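Local coordinates for phenylacetaldehyde dehydrogenase (Burkholderia cenocepacia, PDB 4O5H), which probably oxidises phenylacetaldehyde to phenylacetate with NAD+ as the electron acceptor, as a member of the aldehyde dehydrogenase family, at residues A[84-89]-A[227-232]; A[96-101]-A[198-203]; A[369-374]-A[407-412]; A[387-390]-A[396-399]. All coordinates share one frame; numbering follows the deposited sequence. Where two conformers were deposited one is given.

Contact 1: A[84-89]-A[227-232]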
# COMPACT_ATOMS: atom_id res chain seq x y z
N GLY A 84 -18.00 19.32 7.83
CA GLY A 84 -19.23 19.00 8.57
C GLY A 84 -19.07 18.59 10.06
O GLY A 84 -17.96 18.46 10.57
N PRO A 85 -20.20 18.29 10.73
CA PRO A 85 -20.18 17.62 12.05
C PRO A 85 -19.40 16.29 12.14
O PRO A 85 -18.92 15.95 13.23
CB PRO A 85 -21.65 17.33 12.36
CG PRO A 85 -22.43 17.65 11.14
CD PRO A 85 -21.58 18.52 10.25
N TRP A 86 -19.26 15.58 11.04
CA TRP A 86 -18.45 14.35 11.06
C TRP A 86 -17.02 14.64 11.42
O TRP A 86 -16.37 13.84 12.09
CB TRP A 86 -18.50 13.64 9.73
CG TRP A 86 -17.96 12.23 9.73
CD1 TRP A 86 -16.92 11.77 8.98
CD2 TRP A 86 -18.49 11.09 10.41
NE1 TRP A 86 -16.73 10.45 9.18
CE2 TRP A 86 -17.68 9.98 10.05
CE3 TRP A 86 -19.55 10.89 11.31
CZ2 TRP A 86 -17.89 8.71 10.55
CZ3 TRP A 86 -19.76 9.60 11.80
CH2 TRP A 86 -18.91 8.53 11.42
N ARG A 87 -16.52 15.81 11.02
CA ARG A 87 -15.15 16.19 11.36
C ARG A 87 -14.92 16.29 12.86
O ARG A 87 -13.90 15.87 13.33
CB ARG A 87 -14.75 17.49 10.71
CG ARG A 87 -13.29 17.88 10.95
CD ARG A 87 -12.90 19.09 10.10
NE ARG A 87 -11.45 19.34 10.16
CZ ARG A 87 -10.51 18.72 9.42
NH1 ARG A 87 -10.82 17.76 8.54
NH2 ARG A 87 -9.24 19.09 9.58
N THR A 88 -15.88 16.77 13.61
CA THR A 88 -15.68 16.95 15.04
C THR A 88 -16.41 15.92 15.90
O THR A 88 -16.46 16.03 17.10
CB THR A 88 -16.17 18.32 15.43
OG1 THR A 88 -17.51 18.49 14.97
CG2 THR A 88 -15.31 19.37 14.77
N ALA A 89 -17.00 14.91 15.28
CA ALA A 89 -17.67 13.86 16.01
C ALA A 89 -16.67 13.17 16.98
O ALA A 89 -15.49 12.99 16.66
CB ALA A 89 -18.23 12.85 15.03
N ALA A 227 -29.80 5.47 10.47
CA ALA A 227 -28.93 5.34 11.62
C ALA A 227 -28.43 6.69 12.15
O ALA A 227 -28.08 6.80 13.29
CB ALA A 227 -27.75 4.41 11.33
N GLY A 228 -28.49 7.73 11.33
CA GLY A 228 -28.21 9.08 11.74
C GLY A 228 -26.86 9.61 11.27
O GLY A 228 -26.41 10.64 11.73
N PHE A 229 -26.23 8.98 10.28
CA PHE A 229 -24.94 9.53 9.79
C PHE A 229 -25.13 10.88 9.11
O PHE A 229 -26.07 11.06 8.40
CB PHE A 229 -24.26 8.55 8.86
CG PHE A 229 -23.70 7.34 9.58
CD1 PHE A 229 -22.42 7.38 10.11
CD2 PHE A 229 -24.46 6.18 9.75
CE1 PHE A 229 -21.90 6.28 10.79
CE2 PHE A 229 -23.97 5.10 10.46
CZ PHE A 229 -22.68 5.13 10.95
N PRO A 230 -24.21 11.83 9.33
CA PRO A 230 -24.38 13.13 8.71
C PRO A 230 -24.32 13.00 7.19
O PRO A 230 -23.66 12.12 6.65
CB PRO A 230 -23.16 13.91 9.21
CG PRO A 230 -22.86 13.33 10.54
CD PRO A 230 -23.19 11.87 10.39
N ASP A 231 -25.02 13.89 6.52
CA ASP A 231 -25.04 13.90 5.07
C ASP A 231 -23.63 14.02 4.47
O ASP A 231 -22.79 14.80 4.96
CB ASP A 231 -25.90 15.06 4.56
CG ASP A 231 -27.37 14.87 4.88
OD1 ASP A 231 -27.91 13.75 4.80
OD2 ASP A 231 -27.98 15.87 5.25
N GLY A 232 -23.39 13.23 3.42
CA GLY A 232 -22.15 13.27 2.70
C GLY A 232 -21.07 12.35 3.26
O GLY A 232 -20.03 12.18 2.65
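Trp86 and Pro230 mark the closest approach of the two backbones, their CA atoms 6.5 Å apart. The chain at 84-89 is wound into one short helical turn, held by the bond from Arg87 N to Gly84 O and two weaker ones after it. The facing segment leaves helix 215-227 through a Schellman motif, in which Gly228 takes a positive phi of 105°, which glycine, having no CB, adopts without a clash with the preceding carbonyl. Phe229 and Pro230 then follow with polyproline-like backbone angles and face the turn.

Trp86 carries most of the contact with the six-membered part of its indole. Its CE3 lies 3.9 Å from Pro230 CD, the two side chains crossing at about a right angle, while CH2 comes within 3.8 Å of Phe229 CE1. The indole approaches the phenyl ring at its edge, near the phenyl plane, and the two planes are inclined at 59°, an oblique pairing. With CG anti to the backbone N (chi1 -167°), the indole swings out from its turn and lies alongside Phe229, pointing the same way. In the fold this fastens the linker between helices 67-82 and 91-107 to the loop leading from helix 215-227 into strand 234-236 of the eight-stranded sheet. Phe229 also packs on Leu97 of helix 91-107, and Trp86 NE1 donates to Cys203 O, so the indole's buried polar atom is satisfied. Nearer the solvent, two rigid rings meet more loosely, Pro85 CG lying 4.3 Å from Pro230 CB.

Contact 2: A[96-101]-A[198-203]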
# COMPACT_ATOMS: atom_id res chain seq x y z
N ARG A 96 -21.36 4.78 18.30
CA ARG A 96 -22.80 4.68 18.55
C ARG A 96 -23.55 4.50 17.24
O ARG A 96 -24.41 3.61 17.11
CB ARG A 96 -23.31 5.91 19.29
CG ARG A 96 -24.81 5.82 19.59
CD ARG A 96 -25.37 6.98 20.33
NE ARG A 96 -24.76 7.18 21.65
CZ ARG A 96 -25.13 6.63 22.82
NH1 ARG A 96 -26.06 5.70 22.91
NH2 ARG A 96 -24.50 7.00 23.93
N LEU A 97 -23.23 5.34 16.27
CA LEU A 97 -23.94 5.33 14.99
C LEU A 97 -23.73 3.99 14.25
O LEU A 97 -24.66 3.45 13.65
CB LEU A 97 -23.52 6.49 14.10
CG LEU A 97 -23.90 7.89 14.63
CD1 LEU A 97 -23.20 8.95 13.80
CD2 LEU A 97 -25.38 8.10 14.58
N MET A 98 -22.52 3.49 14.27
CA MET A 98 -22.20 2.21 13.62
C MET A 98 -22.96 1.09 14.29
O MET A 98 -23.43 0.18 13.60
CB MET A 98 -20.70 1.96 13.63
CG MET A 98 -19.95 2.95 12.74
SD MET A 98 -18.17 2.63 12.71
CE MET A 98 -18.15 1.09 11.85
N LEU A 99 -23.08 1.12 15.62
CA LEU A 99 -23.82 0.06 16.33
C LEU A 99 -25.30 0.06 15.99
O LEU A 99 -25.93 -1.01 15.82
CB LEU A 99 -23.64 0.19 17.86
CG LEU A 99 -22.23 -0.08 18.36
CD1 LEU A 99 -22.11 0.31 19.84
CD2 LEU A 99 -21.85 -1.53 18.16
N VAL A 100 -25.87 1.24 15.87
CA VAL A 100 -27.25 1.41 15.42
C VAL A 100 -27.42 0.82 14.02
O VAL A 100 -28.38 0.13 13.76
CB VAL A 100 -27.66 2.91 15.43
CG1 VAL A 100 -29.02 3.10 14.75
CG2 VAL A 100 -27.75 3.42 16.87
N LEU A 101 -26.49 1.10 13.14
CA LEU A 101 -26.56 0.58 11.79
C LEU A 101 -26.51 -0.94 11.75
O LEU A 101 -27.30 -1.57 11.03
CB LEU A 101 -25.46 1.19 10.92
CG LEU A 101 -25.35 0.70 9.47
CD1 LEU A 101 -26.66 0.95 8.72
CD2 LEU A 101 -24.18 1.39 8.80
N ALA A 198 -13.93 2.65 7.21
CA ALA A 198 -13.95 4.08 6.94
C ALA A 198 -14.71 4.86 7.98
O ALA A 198 -14.22 5.85 8.51
CB ALA A 198 -14.54 4.34 5.57
N LEU A 199 -15.88 4.40 8.34
CA LEU A 199 -16.65 5.05 9.35
C LEU A 199 -15.98 5.02 10.71
O LEU A 199 -16.00 6.01 11.46
CB LEU A 199 -18.04 4.45 9.42
CG LEU A 199 -18.87 4.51 8.13
CD1 LEU A 199 -20.23 3.88 8.33
CD2 LEU A 199 -19.06 5.94 7.67
N ALA A 200 -15.39 3.88 11.04
CA ALA A 200 -14.75 3.71 12.35
C ALA A 200 -13.58 4.66 12.53
O ALA A 200 -13.36 5.13 13.62
CB ALA A 200 -14.25 2.26 12.48
N THR A 201 -12.84 4.93 11.45
CA THR A 201 -11.68 5.79 11.51
C THR A 201 -11.98 7.28 11.27
O THR A 201 -11.08 8.14 11.44
CB THR A 201 -10.61 5.38 10.47
OG1 THR A 201 -11.19 5.33 9.17
CG2 THR A 201 -10.08 4.02 10.81
N GLY A 202 -13.19 7.59 10.85
CA GLY A 202 -13.53 9.01 10.62
C GLY A 202 -13.37 9.44 9.17
O GLY A 202 -13.44 10.63 8.86
N CYS A 203 -13.18 8.49 8.27
CA CYS A 203 -13.17 8.81 6.83
C CYS A 203 -14.61 9.14 6.32
O CYS A 203 -15.60 8.89 7.05
CB CYS A 203 -12.63 7.62 6.05
SG CYS A 203 -10.90 7.20 6.41
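Met98 spans the gap between two helices and meets Leu199 and Ala200 near the end of helix 187-201. Its CB points toward that helix from helix 91-107, and a first torsion of -68° sets CG anti to the carbonyl carbon, beside the backbone N. CG makes the first approach, 4.1 Å from Leu199 CB. The chain runs on extended through chi2, which delivers the sulfur right to the helix backbone: SD lies 3.8 Å from Leu199 CB and 3.5 Å from Ala200 N. Ala200 CB is nearly as close to the sulfur, at 3.9 Å. A bend at chi3 (68°) then turns the methyl group, and CE ends by Ala200, 4.0 Å from Ala200 N and 4.1 Å from Ala200 CB.

Helix 187-201 leads from strand 166-181 into strand 204-208 of the eight-stranded sheet, a right-handed beta-alpha-beta crossover of the kind found in Rossmann-type domains. Helix 91-107 packs against it and against helices 124-145 and 215-227. At the end of helix 187-201 Gly202, with a phi of 96°, forms a Schellman motif, and the chain turns back toward the sheet.

Each residue type fits its place. Methionine is long, slim and flexible enough to cross between backbones whose nearest CA atoms, those of Met98 and Leu199, are 7.6 Å apart. Alanine is small enough to let the sulfur come up to the main chain. Leu199 offers its CB to the sulfur, while its side chain also packs on Val233. Met98 also rests against Met142 and Ala143 of helix 124-145, while Arg94 NH2 donates to Ala200 O.

Contact 3: A[369-374]-A[407-412]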
# COMPACT_ATOMS: atom_id res chain seq x y z
N CYS A 369 -18.62 -20.61 -19.79
CA CYS A 369 -18.76 -21.69 -20.79
C CYS A 369 -17.62 -21.67 -21.79
O CYS A 369 -17.19 -22.71 -22.23
CB CYS A 369 -20.10 -21.60 -21.51
SG CYS A 369 -21.45 -22.00 -20.35
N GLY A 370 -17.10 -20.49 -22.12
CA GLY A 370 -15.95 -20.34 -23.01
C GLY A 370 -14.70 -20.99 -22.40
O GLY A 370 -13.94 -21.66 -23.10
N TYR A 371 -14.53 -20.84 -21.09
CA TYR A 371 -13.44 -21.52 -20.41
C TYR A 371 -13.60 -23.04 -20.41
O TYR A 371 -12.67 -23.77 -20.70
CB TYR A 371 -13.28 -21.03 -18.97
CG TYR A 371 -12.39 -19.84 -18.87
CD1 TYR A 371 -11.04 -19.95 -19.19
CD2 TYR A 371 -12.88 -18.61 -18.46
CE1 TYR A 371 -10.23 -18.85 -19.10
CE2 TYR A 371 -12.08 -17.51 -18.38
CZ TYR A 371 -10.76 -17.64 -18.70
OH TYR A 371 -9.94 -16.56 -18.62
N ILE A 372 -14.79 -23.52 -20.10
CA ILE A 372 -15.06 -24.96 -20.14
C ILE A 372 -14.77 -25.55 -21.53
O ILE A 372 -14.09 -26.56 -21.65
CB ILE A 372 -16.51 -25.29 -19.74
CG1 ILE A 372 -16.75 -24.93 -18.27
CG2 ILE A 372 -16.79 -26.78 -19.98
CD1 ILE A 372 -18.21 -24.94 -17.86
N ASP A 373 -15.28 -24.88 -22.56
CA ASP A 373 -15.06 -25.30 -23.96
C ASP A 373 -13.57 -25.33 -24.29
O ASP A 373 -13.07 -26.28 -24.91
CB ASP A 373 -15.79 -24.37 -24.94
CG ASP A 373 -17.31 -24.52 -24.83
OD1 ASP A 373 -17.83 -25.44 -24.16
OD2 ASP A 373 -18.00 -23.72 -25.46
N SER A 374 -12.85 -24.32 -23.83
CA SER A 374 -11.42 -24.26 -23.98
C SER A 374 -10.71 -25.50 -23.36
O SER A 374 -9.80 -26.05 -23.96
CB SER A 374 -10.94 -22.95 -23.37
OG SER A 374 -9.73 -23.07 -22.71
N ALA A 407 -0.37 -26.46 -18.08
CA ALA A 407 -0.33 -25.59 -19.25
C ALA A 407 -1.70 -25.13 -19.74
O ALA A 407 -1.78 -24.23 -20.56
CB ALA A 407 0.40 -26.32 -20.39
N MET A 408 -2.77 -25.77 -19.32
CA MET A 408 -4.07 -25.46 -19.92
C MET A 408 -4.64 -24.16 -19.40
O MET A 408 -4.46 -23.82 -18.24
CB MET A 408 -5.08 -26.56 -19.60
CG MET A 408 -4.73 -27.90 -20.22
SD MET A 408 -6.04 -29.08 -19.85
CE MET A 408 -5.35 -30.54 -20.64
N ARG A 409 -5.40 -23.47 -20.24
CA ARG A 409 -6.04 -22.17 -19.83
C ARG A 409 -6.93 -22.31 -18.61
O ARG A 409 -6.88 -21.46 -17.73
CB ARG A 409 -6.86 -21.60 -20.95
CG ARG A 409 -6.06 -21.29 -22.19
CD ARG A 409 -6.87 -20.49 -23.19
NE ARG A 409 -7.31 -19.26 -22.55
CZ ARG A 409 -8.36 -18.54 -22.94
NH1 ARG A 409 -9.07 -18.91 -23.99
NH2 ARG A 409 -8.68 -17.44 -22.27
N VAL A 410 -7.70 -23.39 -18.54
CA VAL A 410 -8.57 -23.63 -17.37
C VAL A 410 -7.82 -23.79 -16.07
O VAL A 410 -8.37 -23.52 -15.02
CB VAL A 410 -9.51 -24.86 -17.51
CG1 VAL A 410 -10.63 -24.55 -18.48
CG2 VAL A 410 -8.75 -26.12 -17.92
N VAL A 411 -6.58 -24.24 -16.13
CA VAL A 411 -5.76 -24.31 -14.93
C VAL A 411 -5.08 -22.98 -14.63
O VAL A 411 -4.93 -22.64 -13.44
CB VAL A 411 -4.72 -25.45 -15.00
CG1 VAL A 411 -3.89 -25.55 -13.74
CG2 VAL A 411 -5.41 -26.81 -15.26
N ARG A 412 -4.63 -22.26 -15.65
CA ARG A 412 -3.85 -21.04 -15.44
C ARG A 412 -4.69 -19.82 -15.12
O ARG A 412 -4.28 -18.97 -14.34
CB ARG A 412 -3.02 -20.75 -16.66
CG ARG A 412 -2.07 -21.92 -16.84
CD ARG A 412 -0.63 -21.54 -17.14
NE ARG A 412 -0.06 -20.71 -16.07
CZ ARG A 412 0.73 -21.16 -15.10
NH1 ARG A 412 1.10 -22.44 -15.03
NH2 ARG A 412 1.18 -20.31 -14.19
O HOH W 1 -8.23 -24.85 -21.11
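Tyr371 and Arg409 set their side chains at about a right angle, with the phenol ring and the guanidinium plane inclined at 56° to each other. The meeting is oblique, Arg409 NH2 lying 3.8 Å from Tyr371 CE1. Arg409 reaches this position through a bend at chi3 (59°), which folds the end of the chain back toward helix 362-378. On the way its aliphatic part passes the hydroxyl of Ser374, with Arg409 CB 3.7 Å from Ser374 OG.

Val410 approaches from the next position along helix 409-412. Its CG1, anti to the carbonyl carbon (chi1 -73°), is directed at the main chain of the longer helix and lies only 3.1 Å from Tyr371 O, a tight approach for a methyl group and an oxygen. Here the two backbones come within 6.1 Å at the CA atoms of Tyr371 and Val410.

One water joins the helices. It stands 2.8 Å from Ser374 OG and accepts from Val410 N at 3.0 Å, so that an amide of the first turn of helix 409-412, following the N-cap Met408, finds an acceptor. Serine suits this place, being short enough to leave room for the water. The contact ties helix 362-378 to the connection between strands 399-402 and 419-425. No hydrogen bond joins the two segments directly. Glu413 OE1 forms a salt bridge with Arg409 NH2 and a hydrogen bond with Tyr371 OH; this shared oxygen probably holds phenol and guanidinium together, and the two partners would tend to keep the Glu413 carboxylate ionised.

Contact 4: A[387-390]-A[396-399]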
# COMPACT_ATOMS: atom_id res chain seq x y z
N ARG A 387 -22.10 -28.30 -19.36
CA ARG A 387 -22.81 -27.26 -20.11
C ARG A 387 -23.60 -26.12 -19.43
O ARG A 387 -23.80 -26.02 -18.16
CB ARG A 387 -23.77 -27.91 -21.11
CG ARG A 387 -24.64 -28.94 -20.46
CD ARG A 387 -24.15 -30.32 -20.90
NE ARG A 387 -23.97 -31.19 -19.76
CZ ARG A 387 -24.00 -32.52 -19.82
NH1 ARG A 387 -23.81 -33.21 -18.70
NH2 ARG A 387 -24.24 -33.15 -20.97
N ALA A 388 -23.94 -25.21 -20.34
CA ALA A 388 -25.08 -24.33 -20.20
C ALA A 388 -26.39 -25.19 -20.21
O ALA A 388 -26.52 -26.21 -20.87
CB ALA A 388 -25.12 -23.30 -21.35
N ILE A 389 -27.36 -24.67 -19.49
CA ILE A 389 -28.69 -25.21 -19.31
C ILE A 389 -29.59 -24.26 -20.06
O ILE A 389 -29.44 -23.05 -19.94
CB ILE A 389 -28.81 -25.10 -17.79
CG1 ILE A 389 -27.99 -26.21 -17.09
CG2 ILE A 389 -30.23 -25.16 -17.36
CD1 ILE A 389 -27.80 -25.95 -15.61
N ASP A 390 -30.55 -24.79 -20.80
CA ASP A 390 -31.55 -23.97 -21.50
C ASP A 390 -32.43 -23.15 -20.57
O ASP A 390 -32.57 -23.45 -19.39
CB ASP A 390 -32.45 -24.84 -22.39
CG ASP A 390 -31.70 -25.43 -23.57
OD1 ASP A 390 -30.52 -25.08 -23.76
OD2 ASP A 390 -32.28 -26.26 -24.27
N VAL A 396 -25.48 -22.51 -15.21
CA VAL A 396 -24.41 -23.37 -15.65
C VAL A 396 -24.24 -24.52 -14.66
O VAL A 396 -24.40 -24.33 -13.45
CB VAL A 396 -23.10 -22.57 -15.68
CG1 VAL A 396 -21.92 -23.50 -15.91
CG2 VAL A 396 -23.19 -21.51 -16.77
N GLU A 397 -24.01 -25.73 -15.18
CA GLU A 397 -23.81 -26.92 -14.33
C GLU A 397 -22.52 -26.88 -13.54
O GLU A 397 -21.49 -26.46 -14.08
CB GLU A 397 -23.74 -28.15 -15.19
CG GLU A 397 -25.03 -28.45 -15.90
CD GLU A 397 -24.92 -29.72 -16.69
OE1 GLU A 397 -23.80 -30.07 -17.13
OE2 GLU A 397 -25.97 -30.35 -16.85
N PRO A 398 -22.56 -27.28 -12.27
CA PRO A 398 -21.34 -27.50 -11.53
C PRO A 398 -20.50 -28.47 -12.34
O PRO A 398 -20.99 -29.52 -12.71
CB PRO A 398 -21.79 -28.13 -10.23
CG PRO A 398 -23.19 -27.70 -10.07
CD PRO A 398 -23.74 -27.59 -11.46
N THR A 399 -19.25 -28.10 -12.58
CA THR A 399 -18.41 -28.79 -13.51
C THR A 399 -17.07 -29.19 -12.88
O THR A 399 -16.41 -28.37 -12.22
CB THR A 399 -18.20 -27.90 -14.73
OG1 THR A 399 -19.46 -27.68 -15.34
CG2 THR A 399 -17.31 -28.54 -15.74
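Glu397 OE1 is gripped by two nitrogens of Arg387, one from the side chain and one from the backbone. The stronger bond is a salt bridge from Arg387 NE, 2.9 Å long and nearly straight at 170°; the other, from Arg387 N, is weak at 3.3 Å. The oxygen sits at the edge of the guanidinium, close to its plane, yet NE meets it from above the carboxylate plane, and the two flat groups stand almost perpendicular, at 89°. Arg387 CB points away from the opposite segment, and a first torsion of 51° together with bends at chi2 and chi3 turns the chain back to reach the glutamate.

The backbones meet as well: Glu397 N donates to Arg387 O at 3.0 Å, and Ala388 and Val396 form a single beta bridge. Glutamate suits its place because its extended chain lies over the facing backbone, its CG packing 3.7 Å from Ile389 CD1 and its carboxylate reaching back to the start of that segment. Thr399 OG1 donates to Glu397 O at 2.7 Å, a bond that spans Pro398.

The contact closes the loop between strands 381-384 and 399-402, antiparallel neighbours at one edge of the seven-stranded sheet. Val396 and Ala388 pack on Cys369 of helix 362-378, while the backbone of Thr399 hydrogen-bonds with Pro418 and with Leu420 of strand 419-425.

Overall arrangement
The four contacts form two pairs on opposite sides of the chain's centre. Contacts 1 and 2, centres 10 Å apart, lie by the eight-stranded sheet, and helix 85-88 of contact 1 is followed directly by helix 91-107 of contact 2; contact 2 is nested within the loop that contact 1 closes, and Trp86 NE1 to Cys203 O connects them. Contacts 3 and 4 follow later in the chain, centres 15 Å apart, beside the seven-stranded sheet. Contact 4 is nested inside contact 3; helix 362-378 supplies one side of contact 3 and also packs against contact 4. The pairs are 42 to 49 Å apart between centres, so they join helices and loops beside two separate sheets.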